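PDB 3ONQ: regulator of polyketide synthase expression from Bifidobacterium adolescentis, which is of unknown function in detail but probably binds DNA through a PucR-type helix-turn-helix domain and regulates transcription. Local coordinates for residues R178-L189 against L250-D261; L67-R75 against V86-A97. All coordinates share one frame; numbering follows the deposited sequence.

Interaction 1 (R178-L189 against L250-D261); sequences REELYRNVYQVL and LTTALAIGRMRD. With SO4 (sulfate ion), chain R; SO4 (sulfate ion), chain O.
In the C-terminal helical region that carries the PucR-type helix-turn-helix, segment 178-189 of helix 175-190 crosses segment 250-261 of the last helix, 244-261, at -100°, with the axes 8.4 Å apart. Tyr182 and Tyr186 are the knobs. Both have CG anti to the backbone N, which carries the rings across to the other helix. The Tyr186 ring lies flat on Gly257, whose CA sits 3.2 Å from the ring centroid in a CH-pi contact. With no side chain at Gly257, the ring can come this close to the backbone. Tyr182 is covered on one face by the extended Arg260, with CD 3.6 Å from the ring centroid and the guanidinium tilted 15° to the ring. Asp261 takes both phenols: Tyr182 OH donates to the syn lone pair of OD1 at 2.6 Å, and Tyr186 OH reaches OD2 on the anti side, tilted out of the carboxylate plane, at 2.7 Å. Arg260 NH1 continues to Glu179 OE1 at 2.7 Å, in a nearly straight salt bridge (174°). Glu179 OE2 takes Arg183 NE, which probably offsets the arginines' like charges. Val185 CG1 packs against Ala253 CB, 3.6 Å away, and Leu250 CD2. The arrangement is a near-perpendicular helix pair with knobs-into-holes contacts and a salt-bridge network at its edge.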
loop_
_atom_site.group_PDB
_atom_site.type_symbol
_atom_site.label_atom_id
_atom_site.label_comp_id
_atom_site.label_asym_id
_atom_site.label_seq_id
_atom_site.Cartn_x
_atom_site.Cartn_y
_atom_site.Cartn_z
ATOM N N ARG B 178 7.935 12.529 8.272
ATOM C CA ARG B 178 7.009 12.407 9.387
ATOM C C ARG B 178 7.094 11.002 9.955
ATOM O O ARG B 178 7.106 10.806 11.164
ATOM C CB ARG B 178 5.570 12.663 8.954
ATOM C CG ARG B 178 5.240 14.100 8.620
ATOM C CD ARG B 178 3.821 14.170 8.072
ATOM N NE ARG B 178 3.480 15.505 7.604
ATOM C CZ ARG B 178 2.772 15.773 6.514
ATOM N NH1 ARG B 178 2.314 14.795 5.735
ATOM N NH2 ARG B 178 2.517 17.032 6.208
ATOM N N GLU B 179 7.123 10.017 9.071
ATOM C CA GLU B 179 7.062 8.633 9.506
ATOM C C GLU B 179 8.327 8.270 10.272
ATOM O O GLU B 179 8.249 7.649 11.334
ATOM C CB GLU B 179 6.857 7.690 8.316
ATOM C CG GLU B 179 6.722 6.222 8.716
ATOM C CD GLU B 179 5.389 5.922 9.395
ATOM O OE1 GLU B 179 4.500 6.809 9.423
ATOM O OE2 GLU B 179 5.236 4.792 9.903
ATOM N N GLU B 180 9.491 8.666 9.757
ATOM C CA GLU B 180 10.744 8.415 10.474
ATOM C C GLU B 180 10.779 9.062 11.866
ATOM O O GLU B 180 11.214 8.437 12.832
ATOM C CB GLU B 180 11.961 8.871 9.665
ATOM C CG GLU B 180 12.256 7.993 8.448
ATOM C CD GLU B 180 13.583 8.346 7.790
ATOM O OE1 GLU B 180 14.465 8.919 8.479
ATOM O OE2 GLU B 180 13.740 8.058 6.585
ATOM N N LEU B 181 10.326 10.304 11.968
ATOM C CA LEU B 181 10.285 10.990 13.264
ATOM C C LEU B 181 9.422 10.177 14.215
ATOM O O LEU B 181 9.777 9.982 15.364
ATOM C CB LEU B 181 9.736 12.412 13.117
ATOM C CG LEU B 181 10.704 13.407 12.483
ATOM C CD1 LEU B 181 9.986 14.648 11.929
ATOM C CD2 LEU B 181 11.787 13.783 13.491
ATOM N N TYR B 182 8.302 9.668 13.712
ATOM C CA TYR B 182 7.413 8.858 14.537
ATOM C C TYR B 182 8.062 7.526 14.929
ATOM O O TYR B 182 8.171 7.199 16.111
ATOM C CB TYR B 182 6.087 8.608 13.810
ATOM C CG TYR B 182 5.076 7.826 14.627
ATOM C CD1 TYR B 182 4.629 8.299 15.858
ATOM C CD2 TYR B 182 4.555 6.628 14.161
ATOM C CE1 TYR B 182 3.691 7.589 16.605
ATOM C CE2 TYR B 182 3.614 5.913 14.898
ATOM C CZ TYR B 182 3.188 6.397 16.118
ATOM O OH TYR B 182 2.258 5.687 16.851
ATOM N N ARG B 183 8.508 6.773 13.929
ATOM C CA ARG B 183 8.997 5.418 14.137
ATOM C C ARG B 183 10.389 5.354 14.730
ATOM O O ARG B 183 10.628 4.582 15.654
ATOM C CB ARG B 183 8.995 4.625 12.829
ATOM C CG ARG B 183 7.647 4.494 12.172
ATOM C CD ARG B 183 6.729 3.633 13.006
ATOM N NE ARG B 183 5.444 3.388 12.357
ATOM C CZ ARG B 183 4.459 2.690 12.915
ATOM N NH1 ARG B 183 4.622 2.179 14.134
ATOM N NH2 ARG B 183 3.315 2.505 12.264
ATOM N N ASN B 184 11.311 6.136 14.183
ATOM C CA ASN B 184 12.718 5.983 14.529
ATOM C C ASN B 184 13.176 6.864 15.679
ATOM O O ASN B 184 14.267 6.672 16.203
ATOM C CB ASN B 184 13.619 6.256 13.330
ATOM C CG ASN B 184 13.373 5.289 12.181
ATOM O OD1 ASN B 184 12.790 4.227 12.369
ATOM N ND2 ASN B 184 13.810 5.664 10.988
ATOM N N VAL B 185 12.372 7.849 16.053
ATOM C CA VAL B 185 12.769 8.713 17.157
ATOM C C VAL B 185 11.763 8.603 18.302
ATOM O O VAL B 185 12.089 8.067 19.368
ATOM C CB VAL B 185 12.967 10.176 16.693
ATOM C CG1 VAL B 185 13.517 11.026 17.830
ATOM C CG2 VAL B 185 13.913 10.221 15.502
ATOM N N TYR B 186 10.537 9.073 18.072
ATOM C CA TYR B 186 9.503 9.071 19.108
ATOM C C TYR B 186 9.219 7.685 19.673
ATOM O O TYR B 186 9.266 7.485 20.884
ATOM C CB TYR B 186 8.219 9.694 18.573
ATOM C CG TYR B 186 6.994 9.499 19.441
ATOM C CD1 TYR B 186 6.716 10.355 20.508
ATOM C CD2 TYR B 186 6.093 8.471 19.176
ATOM C CE1 TYR B 186 5.564 10.181 21.294
ATOM C CE2 TYR B 186 4.959 8.292 19.945
ATOM C CZ TYR B 186 4.694 9.143 21.001
ATOM O OH TYR B 186 3.551 8.932 21.746
ATOM N N GLN B 187 8.920 6.725 18.802
ATOM C CA GLN B 187 8.593 5.382 19.265
ATOM C C GLN B 187 9.798 4.666 19.888
ATOM O O GLN B 187 9.641 3.871 20.800
ATOM C CB GLN B 187 7.960 4.541 18.146
ATOM C CG GLN B 187 6.483 4.838 17.953
ATOM C CD GLN B 187 5.783 3.793 17.089
ATOM O OE1 GLN B 187 6.391 3.193 16.200
ATOM N NE2 GLN B 187 4.502 3.562 17.361
ATOM N N VAL B 188 10.996 4.957 19.399
ATOM C CA VAL B 188 12.194 4.355 19.971
ATOM C C VAL B 188 12.413 4.895 21.386
ATOM O O VAL B 188 12.741 4.144 22.297
ATOM C CB VAL B 188 13.431 4.603 19.093
ATOM C CG1 VAL B 188 14.700 4.222 19.835
ATOM C CG2 VAL B 188 13.317 3.807 17.795
ATOM N N LEU B 189 12.203 6.195 21.566
ATOM C CA LEU B 189 12.312 6.821 22.883
ATOM C C LEU B 189 11.360 6.164 23.875
ATOM O O LEU B 189 11.726 5.910 25.021
ATOM C CB LEU B 189 11.985 8.321 22.809
ATOM C CG LEU B 189 13.092 9.358 22.705
ATOM C CD1 LEU B 189 12.510 10.743 22.932
ATOM C CD2 LEU B 189 14.168 9.075 23.735
ATOM N N LEU B 250 14.436 16.353 18.322
ATOM C CA LEU B 250 13.683 15.574 19.301
ATOM C C LEU B 250 12.329 16.222 19.628
ATOM O O LEU B 250 11.290 15.544 19.685
ATOM C CB LEU B 250 14.516 15.372 20.563
ATOM C CG LEU B 250 15.690 14.396 20.434
ATOM C CD1 LEU B 250 16.710 14.622 21.541
ATOM C CD2 LEU B 250 15.199 12.954 20.444
ATOM N N THR B 251 12.344 17.534 19.816
ATOM C CA THR B 251 11.128 18.288 20.110
ATOM C C THR B 251 10.109 18.044 18.993
ATOM O O THR B 251 8.928 17.819 19.253
ATOM C CB THR B 251 11.440 19.800 20.249
ATOM O OG1 THR B 251 12.407 19.986 21.286
ATOM C CG2 THR B 251 10.183 20.614 20.573
ATOM N N THR B 252 10.583 18.059 17.752
ATOM C CA THR B 252 9.710 17.852 16.601
ATOM C C THR B 252 9.133 16.443 16.624
ATOM O O THR B 252 7.928 16.246 16.445
ATOM C CB THR B 252 10.435 18.098 15.266
ATOM O OG1 THR B 252 10.960 19.430 15.243
ATOM C CG2 THR B 252 9.472 17.927 14.092
ATOM N N ALA B 253 9.991 15.463 16.876
ATOM C CA ALA B 253 9.532 14.082 16.982
ATOM C C ALA B 253 8.446 13.902 18.060
ATOM O O ALA B 253 7.481 13.155 17.864
ATOM C CB ALA B 253 10.715 13.144 17.234
ATOM N N LEU B 254 8.603 14.568 19.199
ATOM C CA LEU B 254 7.629 14.422 20.273
ATOM C C LEU B 254 6.274 14.983 19.849
ATOM O O LEU B 254 5.233 14.402 20.172
ATOM C CB LEU B 254 8.105 15.082 21.578
ATOM C CG LEU B 254 9.337 14.509 22.296
ATOM C CD1 LEU B 254 9.621 15.279 23.585
ATOM C CD2 LEU B 254 9.174 13.047 22.605
ATOM N N ALA B 255 6.290 16.098 19.118
ATOM C CA ALA B 255 5.056 16.687 18.622
ATOM C C ALA B 255 4.363 15.712 17.679
ATOM O O ALA B 255 3.166 15.441 17.829
ATOM C CB ALA B 255 5.319 18.040 17.911
ATOM N N ILE B 256 5.119 15.199 16.705
ATOM C CA ILE B 256 4.599 14.204 15.762
ATOM C C ILE B 256 3.963 13.038 16.514
ATOM O O ILE B 256 2.803 12.693 16.285
ATOM C CB ILE B 256 5.715 13.658 14.836
ATOM C CG1 ILE B 256 6.260 14.763 13.940
ATOM C CG2 ILE B 256 5.179 12.534 13.954
ATOM C CD1 ILE B 256 5.213 15.331 13.046
ATOM N N GLY B 257 4.730 12.435 17.422
ATOM C CA GLY B 257 4.248 11.320 18.218
ATOM C C GLY B 257 2.976 11.611 19.001
ATOM O O GLY B 257 2.028 10.823 18.969
ATOM N N ARG B 258 2.948 12.740 19.708
ATOM C CA ARG B 258 1.780 13.094 20.520
ATOM C C ARG B 258 0.524 13.339 19.695
ATOM O O ARG B 258 -0.558 12.900 20.066
ATOM C CB ARG B 258 2.070 14.308 21.392
ATOM C CG ARG B 258 2.903 13.958 22.589
ATOM C CD ARG B 258 3.419 15.194 23.322
ATOM N NE ARG B 258 4.109 14.812 24.557
ATOM C CZ ARG B 258 5.175 15.440 25.049
ATOM N NH1 ARG B 258 5.677 16.501 24.423
ATOM N NH2 ARG B 258 5.735 15.007 26.170
HETATM N N MSE B 259 0.671 14.041 18.578
HETATM C CA MSE B 259 -0.452 14.270 17.679
HETATM C C MSE B 259 -0.952 12.958 17.095
HETATM O O MSE B 259 -2.146 12.785 16.879
HETATM C CB MSE B 259 -0.049 15.218 16.555
HETATM C CG MSE B 259 0.316 16.592 17.071
HETATM SE SE MSE B 259 0.667 17.893 15.689
HETATM C CE MSE B 259 2.215 17.070 14.780
ATOM N N ARG B 260 -0.039 12.027 16.846
ATOM C CA ARG B 260 -0.425 10.760 16.229
ATOM C C ARG B 260 -1.102 9.793 17.204
ATOM O O ARG B 260 -2.037 9.080 16.842
ATOM C CB ARG B 260 0.784 10.094 15.585
ATOM C CG ARG B 260 0.404 8.910 14.726
ATOM C CD ARG B 260 1.417 8.694 13.623
ATOM N NE ARG B 260 1.229 7.384 13.014
ATOM C CZ ARG B 260 1.973 6.902 12.023
ATOM N NH1 ARG B 260 2.964 7.632 11.518
ATOM N NH2 ARG B 260 1.719 5.690 11.540
ATOM N N ASP B 261 -0.640 9.788 18.447
ATOM C CA ASP B 261 -1.092 8.816 19.436
ATOM C C ASP B 261 -2.272 9.274 20.294
ATOM O O ASP B 261 -2.872 8.469 21.001
ATOM C CB ASP B 261 0.075 8.409 20.344
ATOM C CG ASP B 261 1.048 7.474 19.654
ATOM O OD1 ASP B 261 0.736 7.019 18.534
ATOM O OD2 ASP B 261 2.113 7.185 20.231
HETATM S S SO4 R . 3.047 11.995 26.673
HETATM O O1 SO4 R . 3.903 12.954 27.368
HETATM O O2 SO4 R . 3.048 10.703 27.363
HETATM O O3 SO4 R . 1.686 12.521 26.608
HETATM O O4 SO4 R . 3.548 11.816 25.315
HETATM S S SO4 O . 13.940 3.396 7.649
HETATM O O1 SO4 O . 15.282 3.902 7.934
HETATM O O2 SO4 O . 13.897 1.955 7.885
HETATM O O3 SO4 O . 12.961 4.038 8.523
HETATM O O4 SO4 O . 13.612 3.671 6.253
HETATM O O HOH W 1 3.778 10.230 11.501
HETATM O O HOH W 2 2.700 4.076 9.636
HETATM O O HOH W 3 3.344 4.688 19.621
#

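Interaction 2 (L67-R75 against V86-A97); sequences LASTSLAIR and VVIGTYGTFLLA
Helix 67-75 lies over a beta hairpin, antiparallel to strand 86-91 (169°) and 19° from the direction of strand 94-97, with both axes about 10 Å away. A type II' turn from Tyr91 to Phe94 joins the strands. Ile74 and Leu95 fill the middle. Ile74 CD1 meets Leu95 CD2 at 3.5 Å and Ala97 CB at 4.0 Å, while its CG2 branch touches Ile88 CD1 and Val86 CG2. The other Leu95 methyl, CD1, lies 3.8 Å from Thr70 CG2 and also meets Ser71 OG. That hydroxyl, with OG beside the backbone N, donates back to Leu67 O at 3.0 Å. Arg75 spans the far end. Ile88 CD1 lies 3.7 Å above the guanidinium plane, over its centre. Arg75 NH1 gives Val86 O a bent hydrogen bond of 3.0 Å (131°), and NH2 forms a salt bridge with Glu25. Replacing Arg75 by an alanine removes the guanidinium, which would probably leave Val86 O and the Glu25 carboxylate without this partner and Ile88 less covered. The helix thus covers one face of the sheet's edge hairpin. On the other face, helix 21-33 packs on Val87 and Leu96, and helix 132-149 on Phe94 and Leu96.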
loop_
_atom_site.group_PDB
_atom_site.type_symbol
_atom_site.label_atom_id
_atom_site.label_comp_id
_atom_site.label_asym_id
_atom_site.label_seq_id
_atom_site.Cartn_x
_atom_site.Cartn_y
_atom_site.Cartn_z
ATOM N N LEU B 67 24.060 21.392 -16.656
ATOM C CA LEU B 67 23.300 20.151 -16.555
ATOM C C LEU B 67 23.891 19.061 -17.443
ATOM O O LEU B 67 24.062 17.921 -17.009
ATOM C CB LEU B 67 21.823 20.386 -16.890
ATOM C CG LEU B 67 21.065 21.236 -15.857
ATOM C CD1 LEU B 67 19.728 21.739 -16.395
ATOM C CD2 LEU B 67 20.867 20.475 -14.552
ATOM N N ALA B 68 24.207 19.414 -18.683
ATOM C CA ALA B 68 24.805 18.459 -19.605
ATOM C C ALA B 68 26.166 17.983 -19.100
ATOM O O ALA B 68 26.510 16.814 -19.229
ATOM C CB ALA B 68 24.939 19.069 -20.992
ATOM N N SER B 69 26.938 18.896 -18.522
ATOM C CA SER B 69 28.279 18.557 -18.071
ATOM C C SER B 69 28.221 17.614 -16.872
ATOM O O SER B 69 28.934 16.611 -16.812
ATOM C CB SER B 69 29.054 19.817 -17.706
ATOM O OG SER B 69 30.325 19.483 -17.181
ATOM N N THR B 70 27.361 17.940 -15.915
ATOM C CA THR B 70 27.212 17.101 -14.745
ATOM C C THR B 70 26.692 15.709 -15.122
ATOM O O THR B 70 27.169 14.705 -14.597
ATOM C CB THR B 70 26.315 17.766 -13.689
ATOM O OG1 THR B 70 27.003 18.890 -13.127
ATOM C CG2 THR B 70 25.990 16.782 -12.573
ATOM N N SER B 71 25.737 15.650 -16.045
ATOM C CA SER B 71 25.162 14.373 -16.470
ATOM C C SER B 71 26.196 13.465 -17.118
ATOM O O SER B 71 26.171 12.244 -16.930
ATOM C CB SER B 71 24.006 14.581 -17.456
ATOM O OG SER B 71 22.894 15.201 -16.831
ATOM N N LEU B 72 27.085 14.060 -17.905
ATOM C CA LEU B 72 28.137 13.299 -18.563
ATOM C C LEU B 72 29.105 12.766 -17.518
ATOM O O LEU B 72 29.474 11.587 -17.533
ATOM C CB LEU B 72 28.879 14.172 -19.569
ATOM C CG LEU B 72 30.070 13.500 -20.251
ATOM C CD1 LEU B 72 29.640 12.172 -20.859
ATOM C CD2 LEU B 72 30.687 14.419 -21.301
ATOM N N ALA B 73 29.508 13.648 -16.611
ATOM C CA ALA B 73 30.379 13.280 -15.509
ATOM C C ALA B 73 29.800 12.116 -14.701
ATOM O O ALA B 73 30.503 11.164 -14.400
ATOM C CB ALA B 73 30.627 14.472 -14.619
ATOM N N ILE B 74 28.517 12.190 -14.353
ATOM C CA ILE B 74 27.892 11.140 -13.548
ATOM C C ILE B 74 27.779 9.812 -14.304
ATOM O O ILE B 74 28.079 8.748 -13.756
ATOM C CB ILE B 74 26.492 11.560 -13.052
ATOM C CG1 ILE B 74 26.583 12.797 -12.162
ATOM C CG2 ILE B 74 25.833 10.418 -12.296
ATOM C CD1 ILE B 74 25.224 13.283 -11.669
ATOM N N ARG B 75 27.341 9.852 -15.557
ATOM C CA ARG B 75 27.290 8.609 -16.322
ATOM C C ARG B 75 28.668 7.965 -16.473
ATOM O O ARG B 75 28.796 6.745 -16.405
ATOM C CB ARG B 75 26.613 8.808 -17.675
ATOM C CG ARG B 75 25.173 9.293 -17.543
ATOM C CD ARG B 75 24.410 9.266 -18.872
ATOM N NE ARG B 75 23.147 9.990 -18.742
ATOM C CZ ARG B 75 22.031 9.464 -18.246
ATOM N NH1 ARG B 75 22.011 8.191 -17.855
ATOM N NH2 ARG B 75 20.930 10.210 -18.147
ATOM N N VAL B 86 21.871 4.514 -14.509
ATOM C CA VAL B 86 21.645 5.676 -13.673
ATOM C C VAL B 86 20.566 6.556 -14.318
ATOM O O VAL B 86 20.702 6.997 -15.463
ATOM C CB VAL B 86 22.960 6.441 -13.372
ATOM C CG1 VAL B 86 23.616 6.897 -14.643
ATOM C CG2 VAL B 86 22.699 7.625 -12.434
ATOM N N VAL B 87 19.469 6.757 -13.593
ATOM C CA VAL B 87 18.387 7.633 -14.042
ATOM C C VAL B 87 18.653 9.040 -13.555
ATOM O O VAL B 87 18.783 9.275 -12.345
ATOM C CB VAL B 87 17.030 7.162 -13.505
ATOM C CG1 VAL B 87 15.947 8.217 -13.772
ATOM C CG2 VAL B 87 16.660 5.816 -14.144
ATOM N N ILE B 88 18.739 9.973 -14.497
ATOM C CA ILE B 88 19.086 11.353 -14.180
ATOM C C ILE B 88 17.962 12.278 -14.591
ATOM O O ILE B 88 17.373 12.105 -15.656
ATOM C CB ILE B 88 20.379 11.772 -14.897
ATOM C CG1 ILE B 88 21.520 10.832 -14.494
ATOM C CG2 ILE B 88 20.725 13.238 -14.604
ATOM C CD1 ILE B 88 22.874 11.238 -15.033
ATOM N N GLY B 89 17.652 13.252 -13.744
ATOM C CA GLY B 89 16.602 14.211 -14.050
ATOM C C GLY B 89 16.814 15.519 -13.315
ATOM O O GLY B 89 17.620 15.602 -12.393
ATOM N N THR B 90 16.094 16.554 -13.716
ATOM C CA THR B 90 16.259 17.847 -13.078
ATOM C C THR B 90 15.003 18.238 -12.335
ATOM O O THR B 90 13.895 17.818 -12.682
ATOM C CB THR B 90 16.604 18.948 -14.083
ATOM O OG1 THR B 90 15.528 19.079 -15.014
ATOM C CG2 THR B 90 17.874 18.593 -14.834
ATOM N N TYR B 91 15.185 19.032 -11.291
ATOM C CA TYR B 91 14.058 19.498 -10.513
ATOM C C TYR B 91 14.379 20.885 -9.996
ATOM O O TYR B 91 15.188 21.048 -9.086
ATOM C CB TYR B 91 13.776 18.525 -9.378
ATOM C CG TYR B 91 12.638 18.954 -8.512
ATOM C CD1 TYR B 91 11.328 18.688 -8.877
ATOM C CD2 TYR B 91 12.871 19.655 -7.336
ATOM C CE1 TYR B 91 10.273 19.096 -8.077
ATOM C CE2 TYR B 91 11.836 20.057 -6.536
ATOM C CZ TYR B 91 10.540 19.778 -6.908
ATOM O OH TYR B 91 9.510 20.189 -6.096
ATOM N N GLY B 92 13.756 21.893 -10.596
ATOM C CA GLY B 92 14.143 23.261 -10.321
ATOM C C GLY B 92 15.584 23.447 -10.759
ATOM O O GLY B 92 15.951 23.082 -11.873
ATOM N N THR B 93 16.405 24.002 -9.878
ATOM C CA THR B 93 17.826 24.161 -10.151
ATOM C C THR B 93 18.631 22.883 -9.868
ATOM O O THR B 93 19.829 22.822 -10.168
ATOM C CB THR B 93 18.411 25.244 -9.251
ATOM O OG1 THR B 93 18.152 24.886 -7.888
ATOM C CG2 THR B 93 17.767 26.589 -9.543
ATOM N N PHE B 94 17.988 21.874 -9.281
ATOM C CA PHE B 94 18.699 20.660 -8.858
ATOM C C PHE B 94 18.788 19.599 -9.956
ATOM O O PHE B 94 17.863 19.434 -10.744
ATOM C CB PHE B 94 18.015 20.028 -7.648
ATOM C CG PHE B 94 17.821 20.968 -6.504
ATOM C CD1 PHE B 94 18.897 21.640 -5.954
ATOM C CD2 PHE B 94 16.564 21.165 -5.963
ATOM C CE1 PHE B 94 18.716 22.503 -4.898
ATOM C CE2 PHE B 94 16.382 22.027 -4.907
ATOM C CZ PHE B 94 17.456 22.697 -4.380
ATOM N N LEU B 95 19.908 18.881 -9.989
ATOM C CA LEU B 95 20.023 17.653 -10.771
ATOM C C LEU B 95 20.009 16.487 -9.791
ATOM O O LEU B 95 20.763 16.487 -8.818
ATOM C CB LEU B 95 21.320 17.647 -11.586
ATOM C CG LEU B 95 21.575 16.436 -12.490
ATOM C CD1 LEU B 95 22.336 16.845 -13.725
ATOM C CD2 LEU B 95 22.325 15.318 -11.741
ATOM N N LEU B 96 19.135 15.512 -10.029
ATOM C CA LEU B 96 19.068 14.317 -9.189
ATOM C C LEU B 96 19.445 13.109 -10.026
ATOM O O LEU B 96 19.031 12.995 -11.176
ATOM C CB LEU B 96 17.667 14.112 -8.603
ATOM C CG LEU B 96 17.258 14.893 -7.352
ATOM C CD1 LEU B 96 17.498 16.365 -7.528
ATOM C CD2 LEU B 96 15.793 14.622 -7.002
ATOM N N ALA B 97 20.234 12.216 -9.439
ATOM C CA ALA B 97 20.672 11.008 -10.113
ATOM C C ALA B 97 20.387 9.811 -9.227
ATOM O O ALA B 97 20.804 9.771 -8.063
ATOM C CB ALA B 97 22.163 11.081 -10.424
#

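Overall arrangement
Interaction 2 comes first along the chain and closes before interaction 1 opens. Their centres are 34 Å apart, on opposite sides of the chain's centre, and their nearest atoms are about 15 Å apart, so they do not touch. Interaction 2 belongs to the N-terminal alpha-beta part, where helix 67-80 covers the 86-91 and 94-100 end of a mixed sheet. Interaction 1 lies in the all-helical C-terminal part and joins helix 175-190 to the final helix, 244-261. Helix 198-207 packs against both of these helices, and the second subunit lies nearby. The two contacts share no helix or strand. They lie in two separate parts of the chain, consistent with a regulator that has a distinct helix-turn-helix domain.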